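Local coordinates for putative lipoprotein YerB (Bacillus subtilis, PDB 2PSB) that is of unknown function but is a putative membrane-anchored lipoprotein that interacts with PcrA, an interaction not essential for viability or for repair of UV-induced lesions, at residues S50-I56 / L68-Q74; Q229-E235 / G255-Q261; A34-N38 / V79-A85. All coordinates share one frame. Numbering follows the deposited sequence.

Contact 1 (S50-I56 / L68-Q74); sequences SKADIVI and LAIFQSQ
Strands 54-56 and 68-71 run antiparallel, their axes 4.7 Å apart at 167°. Ile-54 with Ile-70 and Ile-56 with Leu-68 form hydrogen-bonded pairs (Ile-70 N to Ile-54 O 2.7 Å), Val-55 with Ala-69 the non-hydrogen-bonded pair between them. On the face carrying Ile-54, Ile-56, Leu-68 and Ile-70, Ile-56 CD1 (m, chi2 115°) rests against the groove formed by Ile-70 CD1 (m, t; 3.9 Å) and Leu-68 CD2 (t, p; 4.2 Å); helix 87-94 covers Leu-68 and Ile-56. Where the hairpin 54-59/65-71 opens, a classic beta bulge puts Asp-53 and Ile-54 opposite Ile-70, whose O accepts from Asp-53 N (2.9 Å) and Ile-54 N (3.3 Å). The small Ala-52 CB sits over the Phe-71 ring face (CH-pi, 4.1 Å from the centroid). Beside the bulge a water fills the gap, bonded to Lys-51 O (2.6 Å), Gln-72 N and Gln-74 N (both 2.8 Å). Asp-53 (m) projects into the 72-74 turn: OD1 accepts from Ser-73 OG (2.7 Å) and salt-bridges Lys-292; OD2 accepts from Ser-73 N (2.8 Å).

Contact 2 (Q229-E235 / G255-Q261); sequences QNIFIVE and GKGLLFQ
Two extended segments, strand 230-235 and strand 255-261, lie antiparallel at 166°, with 4.7 Å between their axes. Ile-231 pairs with Phe-260 and Ile-233 with Leu-258 as hydrogen-bonded pairs; Phe-232 with Leu-259 and Val-234 with Gly-257 are non-hydrogen-bonded.

The backbone ladder supplies Ile-231 N to Phe-260 O (2.9 Å), Phe-260 N to Ile-231 O (2.8 Å), Ile-233 N to Leu-258 O (2.8 Å), Leu-258 N to Ile-233 O (2.9 Å) and Glu-235 N to Lys-256 O (3.0 Å). CA-H...O contacts lie between these rungs, among them Leu-259 CA to Ile-231 O at 3.4 Å.

Apolar packing occupies both faces. On one, Ile-233 (m, t) brings CD1 to 3.4 Å from CE1 of Phe-260 (chi1 m), while CB-CB distances are 3.8 Å for Ile-231 and Phe-260 and 4.2 Å for Ile-233 and Leu-258; strand 304-307 touches this face. On the other, Phe-232 (chi1 t) sets its CB 4.1 Å from Leu-259 CD1, and Trp-270 and Ile-277 touch Phe-232 and Val-234. Gly-257 belongs to this second face, and a CB there would clash with Ile-233 O.

Water joins the polar end: one molecule donates to Glu-235 O (2.8 Å) and OE1 (3.1 Å) and accepts from Lys-256 N (3.3 Å), while Glu-235 OE2 accepts from Leu-301 N.

Strand 230-240 also pairs in parallel with 293-298, making it an interior strand of the mixed sheet. The chemistry implies a pairing held by main-chain bonds and hydrophobic faces, with a water-bridged polar end at Glu-235 and Lys-256.

Contact 3 (A34-N38 / V79-A85); sequences AVVVN and VGPVRSA
The C-terminal end of strand 34-37 meets the irregular segment 79-85. Val-35 (chi1 t) points toward that segment, its CG1 4.3 Å from CG2 of Val-79 (chi1 p) and 4.5 Å from Val-82 CG1. Val-36, also t, places CG1 4.0 Å from Arg-83 CB and 3.2 Å from Ser-84 O, while its own O accepts from Arg-83 N at 3.2 Å and lies 3.5 Å from Val-82 CA. Next comes Val-37, bridged to Val-82 by a single backbone pairing with CA atoms 4.8 Å apart; its CG2 reaches Val-79 CG2 at 4.5 Å, and its CA approaches Pro-81 O at 3.5 Å. Asn-38 N then donates to Pro-81 O (2.9 Å), and the Asn-38 side chain packs on Arg-83, CG to CG 3.2 Å.

A cis peptide precedes Pro-81, and Gly-80 before it takes backbone angles (154/-167) that would jam a CB against the preceding carbonyl. Strand 33-37 is already flanked by 65-71, antiparallel, and 99-102, parallel. With one bridge and no ladder, this is an isolated beta-bridge, tying the end of an interior strand in the DUF3048 N-terminal region to the loop between strand 78-79 and helix 87-94.

All three contacts reach the same mixed sheet. Contacts 1 and 3, with centres 12 Å apart, are directly joined because strands 65-71 and 33-37 are neighbours: Ala-69 N lies 2.9 Å from Val-35 O, a probable hydrogen bond, and Phe-71 CZ packs 3.7 Å from Val-79 CG2. Contact 2 lies in the DUF3048 C-terminal region, its centre about 17 Å from that of contact 1 and about 23 Å from that of contact 3. Strand 293-298 connects the two parts, pairing in parallel with both 54-59 and 230-240. Ser-84, a phosphorylation site unmodified here, lies in contact 3; no active site has been assigned.

Contact 1 (S50-I56 / L68-Q74)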
loop_
_atom_site.group_PDB
_atom_site.type_symbol
_atom_site.label_atom_id
_atom_site.label_comp_id
_atom_site.label_asym_id
_atom_site.label_seq_id
_atom_site.Cartn_x
_atom_site.Cartn_y
_atom_site.Cartn_z
ATOM N N SER A 50 -7.633 3.616 6.748
ATOM C CA SER A 50 -7.320 3.609 8.180
ATOM C C SER A 50 -7.387 2.195 8.757
ATOM O O SER A 50 -6.928 1.948 9.877
ATOM C CB SER A 50 -8.274 4.516 8.957
ATOM O OG SER A 50 -9.621 4.109 8.815
ATOM N N LYS A 51 -7.960 1.271 7.990
ATOM C CA LYS A 51 -8.076 -0.114 8.423
ATOM C C LYS A 51 -6.964 -0.984 7.836
ATOM O O LYS A 51 -6.824 -2.145 8.220
ATOM C CB LYS A 51 -9.429 -0.702 8.008
ATOM C CG LYS A 51 -10.642 0.028 8.544
ATOM C CD LYS A 51 -10.680 0.031 10.046
ATOM C CE LYS A 51 -11.812 0.920 10.558
ATOM N NZ LYS A 51 -11.670 2.357 10.156
ATOM N N ALA A 52 -6.179 -0.437 6.911
ATOM C CA ALA A 52 -5.101 -1.200 6.269
ATOM C C ALA A 52 -3.872 -1.345 7.157
ATOM O O ALA A 52 -3.443 -0.386 7.806
ATOM C CB ALA A 52 -4.701 -0.542 4.930
ATOM N N ASP A 53 -3.297 -2.542 7.190
ATOM C CA ASP A 53 -2.109 -2.767 7.999
ATOM C C ASP A 53 -0.873 -2.193 7.301
ATOM O O ASP A 53 0.002 -1.606 7.943
ATOM C CB ASP A 53 -1.919 -4.260 8.271
ATOM C CG ASP A 53 -3.117 -4.889 8.972
ATOM O OD1 ASP A 53 -3.826 -4.182 9.702
ATOM O OD2 ASP A 53 -3.336 -6.102 8.823
ATOM N N ILE A 54 -0.830 -2.351 5.981
ATOM C CA ILE A 54 0.277 -1.874 5.159
ATOM C C ILE A 54 -0.265 -1.197 3.923
ATOM O O ILE A 54 -1.179 -1.703 3.273
ATOM C CB ILE A 54 1.171 -3.031 4.655
ATOM C CG1 ILE A 54 1.668 -3.869 5.826
ATOM C CG2 ILE A 54 2.348 -2.468 3.849
ATOM C CD1 ILE A 54 2.154 -5.236 5.398
ATOM N N VAL A 55 0.302 -0.044 3.600
ATOM C CA VAL A 55 -0.093 0.686 2.416
ATOM C C VAL A 55 1.186 1.007 1.654
ATOM O O VAL A 55 2.151 1.509 2.236
ATOM C CB VAL A 55 -0.828 1.992 2.765
ATOM C CG1 VAL A 55 -1.041 2.811 1.477
ATOM C CG2 VAL A 55 -2.188 1.672 3.428
ATOM N N ILE A 56 1.199 0.701 0.359
ATOM C CA ILE A 56 2.373 0.966 -0.462
ATOM C C ILE A 56 2.054 1.947 -1.580
ATOM O O ILE A 56 1.123 1.753 -2.354
ATOM C CB ILE A 56 2.952 -0.341 -1.054
ATOM C CG1 ILE A 56 3.251 -1.323 0.086
ATOM C CG2 ILE A 56 4.261 -0.052 -1.816
ATOM C CD1 ILE A 56 2.419 -2.573 0.078
ATOM N N LEU A 68 -1.396 0.423 -2.762
ATOM C CA LEU A 68 -1.742 -0.986 -2.638
ATOM C C LEU A 68 -1.986 -1.008 -1.133
ATOM O O LEU A 68 -1.054 -0.833 -0.354
ATOM C CB LEU A 68 -0.594 -1.936 -2.982
ATOM C CG LEU A 68 -1.021 -3.409 -2.819
ATOM C CD1 LEU A 68 -2.099 -3.772 -3.873
ATOM C CD2 LEU A 68 0.174 -4.322 -2.953
ATOM N N ALA A 69 -3.247 -1.143 -0.738
ATOM C CA ALA A 69 -3.613 -1.185 0.671
ATOM C C ALA A 69 -3.874 -2.633 1.053
ATOM O O ALA A 69 -4.804 -3.272 0.551
ATOM C CB ALA A 69 -4.852 -0.333 0.929
ATOM N N ILE A 70 -3.034 -3.143 1.949
ATOM C CA ILE A 70 -3.132 -4.522 2.387
ATOM C C ILE A 70 -3.823 -4.618 3.737
ATOM O O ILE A 70 -3.325 -4.107 4.746
ATOM C CB ILE A 70 -1.719 -5.152 2.454
ATOM C CG1 ILE A 70 -1.036 -4.985 1.090
ATOM C CG2 ILE A 70 -1.795 -6.618 2.885
ATOM C CD1 ILE A 70 0.297 -5.686 0.988
ATOM N N PHE A 71 -4.988 -5.269 3.725
ATOM C CA PHE A 71 -5.813 -5.477 4.914
ATOM C C PHE A 71 -5.698 -6.921 5.381
ATOM O O PHE A 71 -5.632 -7.846 4.567
ATOM C CB PHE A 71 -7.288 -5.198 4.619
ATOM C CG PHE A 71 -7.552 -3.869 3.979
ATOM C CD1 PHE A 71 -7.354 -3.689 2.613
ATOM C CD2 PHE A 71 -8.008 -2.801 4.740
ATOM C CE1 PHE A 71 -7.616 -2.471 2.019
ATOM C CE2 PHE A 71 -8.275 -1.578 4.158
ATOM C CZ PHE A 71 -8.078 -1.406 2.798
ATOM N N GLN A 72 -5.684 -7.107 6.696
ATOM C CA GLN A 72 -5.601 -8.435 7.292
ATOM C C GLN A 72 -6.163 -8.392 8.706
ATOM O O GLN A 72 -7.108 -9.114 9.011
ATOM C CB GLN A 72 -4.154 -8.922 7.316
ATOM C CG GLN A 72 -3.972 -10.399 7.640
ATOM C CD GLN A 72 -4.354 -10.761 9.068
ATOM O OE1 GLN A 72 -3.967 -10.084 10.022
ATOM N NE2 GLN A 72 -5.097 -11.849 9.223
ATOM N N SER A 73 -5.597 -7.540 9.563
ATOM C CA SER A 73 -6.059 -7.439 10.954
ATOM C C SER A 73 -7.350 -6.651 11.071
ATOM O O SER A 73 -8.030 -6.711 12.095
ATOM C CB SER A 73 -5.017 -6.751 11.832
ATOM O OG SER A 73 -5.161 -5.345 11.724
ATOM N N GLN A 74 -7.660 -5.883 10.035
ATOM C CA GLN A 74 -8.867 -5.066 10.012
ATOM C C GLN A 74 -9.412 -5.016 8.604
ATOM O O GLN A 74 -8.719 -4.595 7.677
ATOM C CB GLN A 74 -8.584 -3.630 10.455
ATOM C CG GLN A 74 -8.277 -3.442 11.922
ATOM C CD GLN A 74 -8.228 -1.973 12.293
ATOM O OE1 GLN A 74 -7.481 -1.194 11.699
ATOM N NE2 GLN A 74 -9.032 -1.583 13.275
HETATM O O HOH W 1 -6.066 -4.668 8.010
HETATM O O HOH W 2 -2.289 -8.168 10.438
#

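Contact 2 (Q229-E235 / G255-Q261)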
loop_
_atom_site.group_PDB
_atom_site.type_symbol
_atom_site.label_atom_id
_atom_site.label_comp_id
_atom_site.label_asym_id
_atom_site.label_seq_id
_atom_site.Cartn_x
_atom_site.Cartn_y
_atom_site.Cartn_z
ATOM N N GLN A 229 2.728 3.763 12.195
ATOM C CA GLN A 229 3.861 3.770 13.107
ATOM C C GLN A 229 5.214 3.538 12.451
ATOM O O GLN A 229 6.228 3.519 13.135
ATOM C CB GLN A 229 3.637 2.738 14.217
ATOM C CG GLN A 229 2.645 3.177 15.291
ATOM C CD GLN A 229 1.197 3.160 14.824
ATOM O OE1 GLN A 229 0.328 3.782 15.445
ATOM N NE2 GLN A 229 0.926 2.451 13.736
ATOM N N ASN A 230 5.220 3.358 11.132
ATOM C CA ASN A 230 6.460 3.148 10.382
ATOM C C ASN A 230 6.390 3.772 8.990
ATOM O O ASN A 230 5.391 3.618 8.283
ATOM C CB ASN A 230 6.780 1.644 10.202
ATOM C CG ASN A 230 6.623 0.836 11.486
ATOM O OD1 ASN A 230 5.513 0.521 11.899
ATOM N ND2 ASN A 230 7.739 0.499 12.113
ATOM N N ILE A 231 7.440 4.493 8.606
ATOM C CA ILE A 231 7.511 5.077 7.279
ATOM C C ILE A 231 8.761 4.427 6.678
ATOM O O ILE A 231 9.887 4.606 7.174
ATOM C CB ILE A 231 7.709 6.615 7.268
ATOM C CG1 ILE A 231 6.779 7.316 8.271
ATOM C CG2 ILE A 231 7.458 7.125 5.852
ATOM C CD1 ILE A 231 5.291 7.108 8.051
ATOM N N PHE A 232 8.552 3.675 5.606
ATOM C CA PHE A 232 9.614 2.954 4.946
ATOM C C PHE A 232 9.781 3.443 3.510
ATOM O O PHE A 232 8.982 3.097 2.630
ATOM C CB PHE A 232 9.269 1.465 4.980
ATOM C CG PHE A 232 10.355 0.569 4.467
ATOM C CD1 PHE A 232 11.674 1.015 4.375
ATOM C CD2 PHE A 232 10.068 -0.749 4.120
ATOM C CE1 PHE A 232 12.679 0.162 3.944
ATOM C CE2 PHE A 232 11.072 -1.609 3.688
ATOM C CZ PHE A 232 12.382 -1.149 3.602
ATOM N N ILE A 233 10.816 4.249 3.283
ATOM C CA ILE A 233 11.082 4.797 1.959
ATOM C C ILE A 233 12.041 3.863 1.253
ATOM O O ILE A 233 13.152 3.642 1.719
ATOM C CB ILE A 233 11.677 6.237 2.070
ATOM C CG1 ILE A 233 10.690 7.121 2.839
ATOM C CG2 ILE A 233 11.960 6.823 0.674
ATOM C CD1 ILE A 233 11.201 8.500 3.177
ATOM N N VAL A 234 11.590 3.302 0.134
ATOM C CA VAL A 234 12.385 2.355 -0.634
ATOM C C VAL A 234 12.819 2.876 -2.007
ATOM O O VAL A 234 12.004 3.394 -2.766
ATOM C CB VAL A 234 11.594 1.029 -0.786
ATOM C CG1 VAL A 234 12.254 0.108 -1.790
ATOM C CG2 VAL A 234 11.506 0.335 0.571
ATOM N N GLU A 235 14.110 2.737 -2.313
ATOM C CA GLU A 235 14.653 3.184 -3.596
ATOM C C GLU A 235 14.765 2.014 -4.547
ATOM O O GLU A 235 15.575 1.117 -4.348
ATOM C CB GLU A 235 16.037 3.812 -3.425
ATOM C CG GLU A 235 16.585 4.412 -4.723
ATOM C CD GLU A 235 17.895 5.163 -4.531
ATOM O OE1 GLU A 235 18.940 4.513 -4.299
ATOM O OE2 GLU A 235 17.879 6.411 -4.602
ATOM N N GLY A 255 18.441 -2.716 -2.668
ATOM C CA GLY A 255 18.929 -1.355 -2.783
ATOM C C GLY A 255 18.917 -0.626 -1.462
ATOM O O GLY A 255 18.965 -1.250 -0.408
ATOM N N LYS A 256 18.837 0.696 -1.504
ATOM C CA LYS A 256 18.846 1.483 -0.278
ATOM C C LYS A 256 17.501 2.084 0.106
ATOM O O LYS A 256 16.569 2.124 -0.698
ATOM C CB LYS A 256 19.890 2.591 -0.396
ATOM C CG LYS A 256 19.808 3.377 -1.690
ATOM C CD LYS A 256 21.016 4.296 -1.850
ATOM C CE LYS A 256 22.317 3.513 -1.997
ATOM N NZ LYS A 256 22.602 2.604 -0.843
ATOM N N GLY A 257 17.415 2.559 1.345
ATOM C CA GLY A 257 16.182 3.151 1.815
ATOM C C GLY A 257 16.312 3.809 3.169
ATOM O O GLY A 257 17.369 3.770 3.786
ATOM N N LEU A 258 15.217 4.412 3.619
ATOM C CA LEU A 258 15.140 5.108 4.894
ATOM C C LEU A 258 13.989 4.558 5.717
ATOM O O LEU A 258 12.920 4.276 5.192
ATOM C CB LEU A 258 14.910 6.602 4.659
ATOM C CG LEU A 258 16.076 7.510 4.257
ATOM C CD1 LEU A 258 17.238 6.727 3.655
ATOM C CD2 LEU A 258 15.545 8.525 3.292
ATOM N N LEU A 259 14.202 4.437 7.016
ATOM C CA LEU A 259 13.175 3.924 7.903
ATOM C C LEU A 259 12.922 4.908 9.036
ATOM O O LEU A 259 13.834 5.234 9.797
ATOM C CB LEU A 259 13.614 2.571 8.462
ATOM C CG LEU A 259 12.609 1.835 9.350
ATOM C CD1 LEU A 259 11.305 1.521 8.564
ATOM C CD2 LEU A 259 13.257 0.554 9.846
ATOM N N PHE A 260 11.680 5.383 9.134
ATOM C CA PHE A 260 11.283 6.335 10.167
ATOM C C PHE A 260 10.284 5.730 11.132
ATOM O O PHE A 260 9.176 5.340 10.741
ATOM C CB PHE A 260 10.634 7.580 9.563
ATOM C CG PHE A 260 11.491 8.301 8.575
ATOM C CD1 PHE A 260 11.678 7.794 7.297
ATOM C CD2 PHE A 260 12.113 9.504 8.925
ATOM C CE1 PHE A 260 12.471 8.470 6.373
ATOM C CE2 PHE A 260 12.907 10.186 8.008
ATOM C CZ PHE A 260 13.087 9.669 6.731
ATOM N N GLN A 261 10.676 5.677 12.398
ATOM C CA GLN A 261 9.828 5.147 13.453
ATOM C C GLN A 261 10.205 5.860 14.754
ATOM O O GLN A 261 11.377 6.144 14.990
ATOM C CB GLN A 261 10.025 3.628 13.571
ATOM C CG GLN A 261 11.401 3.162 13.154
ATOM C CD GLN A 261 11.621 1.666 13.337
ATOM O OE1 GLN A 261 10.864 0.834 12.828
ATOM N NE2 GLN A 261 12.675 1.320 14.056
HETATM O O HOH W 3 18.321 1.491 -4.651
#

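Contact 3 (A34-N38 / V79-A85)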
loop_
_atom_site.group_PDB
_atom_site.type_symbol
_atom_site.label_atom_id
_atom_site.label_comp_id
_atom_site.label_asym_id
_atom_site.label_seq_id
_atom_site.Cartn_x
_atom_site.Cartn_y
_atom_site.Cartn_z
ATOM N N ALA A 34 -5.432 -7.392 -0.705
ATOM C CA ALA A 34 -4.637 -6.275 -1.230
ATOM C C ALA A 34 -5.420 -5.525 -2.306
ATOM O O ALA A 34 -5.677 -6.058 -3.380
ATOM C CB ALA A 34 -3.319 -6.793 -1.820
ATOM N N VAL A 35 -5.776 -4.277 -2.021
ATOM C CA VAL A 35 -6.545 -3.475 -2.962
ATOM C C VAL A 35 -5.732 -2.354 -3.613
ATOM O O VAL A 35 -5.030 -1.594 -2.937
ATOM C CB VAL A 35 -7.769 -2.824 -2.267
ATOM C CG1 VAL A 35 -8.672 -2.196 -3.299
ATOM C CG2 VAL A 35 -8.513 -3.839 -1.418
ATOM N N VAL A 36 -5.826 -2.255 -4.933
ATOM C CA VAL A 36 -5.139 -1.181 -5.647
ATOM C C VAL A 36 -6.021 0.047 -5.485
ATOM O O VAL A 36 -7.146 0.075 -5.973
ATOM C CB VAL A 36 -4.999 -1.467 -7.128
ATOM C CG1 VAL A 36 -4.557 -0.197 -7.853
ATOM C CG2 VAL A 36 -3.986 -2.583 -7.337
ATOM N N VAL A 37 -5.510 1.058 -4.794
ATOM C CA VAL A 37 -6.290 2.260 -4.540
ATOM C C VAL A 37 -5.804 3.517 -5.266
ATOM O O VAL A 37 -4.630 3.904 -5.193
ATOM C CB VAL A 37 -6.374 2.532 -3.018
ATOM C CG1 VAL A 37 -7.157 3.812 -2.748
ATOM C CG2 VAL A 37 -7.037 1.355 -2.318
ATOM N N ASN A 38 -6.754 4.127 -5.968
ATOM C CA ASN A 38 -6.586 5.352 -6.747
ATOM C C ASN A 38 -5.987 6.475 -5.879
ATOM O O ASN A 38 -6.510 6.782 -4.807
ATOM C CB ASN A 38 -7.975 5.770 -7.255
ATOM C CG ASN A 38 -7.940 6.715 -8.452
ATOM O OD1 ASN A 38 -8.962 6.898 -9.122
ATOM N ND2 ASN A 38 -6.792 7.311 -8.727
ATOM N N VAL A 79 -14.149 0.331 0.271
ATOM C CA VAL A 79 -12.751 0.637 0.028
ATOM C C VAL A 79 -12.616 1.133 -1.413
ATOM O O VAL A 79 -13.245 0.606 -2.322
ATOM C CB VAL A 79 -11.859 -0.627 0.290
ATOM C CG1 VAL A 79 -12.269 -1.775 -0.628
ATOM C CG2 VAL A 79 -10.397 -0.284 0.122
ATOM N N GLY A 80 -11.820 2.178 -1.607
ATOM C CA GLY A 80 -11.621 2.717 -2.939
ATOM C C GLY A 80 -11.248 4.183 -2.893
ATOM O O GLY A 80 -10.909 4.690 -1.822
ATOM N N PRO A 81 -11.298 4.890 -4.034
ATOM C CA PRO A 81 -11.682 4.306 -5.329
ATOM C C PRO A 81 -10.667 3.272 -5.800
ATOM O O PRO A 81 -9.472 3.386 -5.516
ATOM C CB PRO A 81 -11.741 5.520 -6.263
ATOM C CG PRO A 81 -11.973 6.683 -5.330
ATOM C CD PRO A 81 -11.112 6.346 -4.144
ATOM N N VAL A 82 -11.145 2.263 -6.521
ATOM C CA VAL A 82 -10.267 1.218 -7.025
ATOM C C VAL A 82 -9.685 1.650 -8.353
ATOM O O VAL A 82 -10.332 2.360 -9.119
ATOM C CB VAL A 82 -11.029 -0.104 -7.199
ATOM C CG1 VAL A 82 -10.050 -1.250 -7.452
ATOM C CG2 VAL A 82 -11.863 -0.365 -5.967
ATOM N N ARG A 83 -8.459 1.222 -8.621
ATOM C CA ARG A 83 -7.777 1.596 -9.848
ATOM C C ARG A 83 -7.061 0.432 -10.520
ATOM O O ARG A 83 -7.062 -0.695 -10.026
ATOM C CB ARG A 83 -6.759 2.709 -9.563
ATOM C CG ARG A 83 -7.118 4.068 -10.137
ATOM C CD ARG A 83 -7.130 4.027 -11.648
ATOM N NE ARG A 83 -7.390 5.331 -12.249
ATOM C CZ ARG A 83 -7.308 5.568 -13.553
ATOM N NH1 ARG A 83 -6.974 4.588 -14.381
ATOM N NH2 ARG A 83 -7.553 6.781 -14.033
ATOM N N SER A 84 -6.441 0.738 -11.654
ATOM C CA SER A 84 -5.710 -0.234 -12.465
ATOM C C SER A 84 -4.542 -0.918 -11.781
ATOM O O SER A 84 -3.857 -0.326 -10.959
ATOM C CB SER A 84 -5.204 0.438 -13.738
ATOM O OG SER A 84 -6.289 0.795 -14.562
ATOM N N ALA A 85 -4.304 -2.170 -12.158
ATOM C CA ALA A 85 -3.216 -2.952 -11.591
ATOM C C ALA A 85 -1.938 -2.803 -12.409
ATOM O O ALA A 85 -1.986 -2.608 -13.625
ATOM C CB ALA A 85 -3.617 -4.420 -11.524
#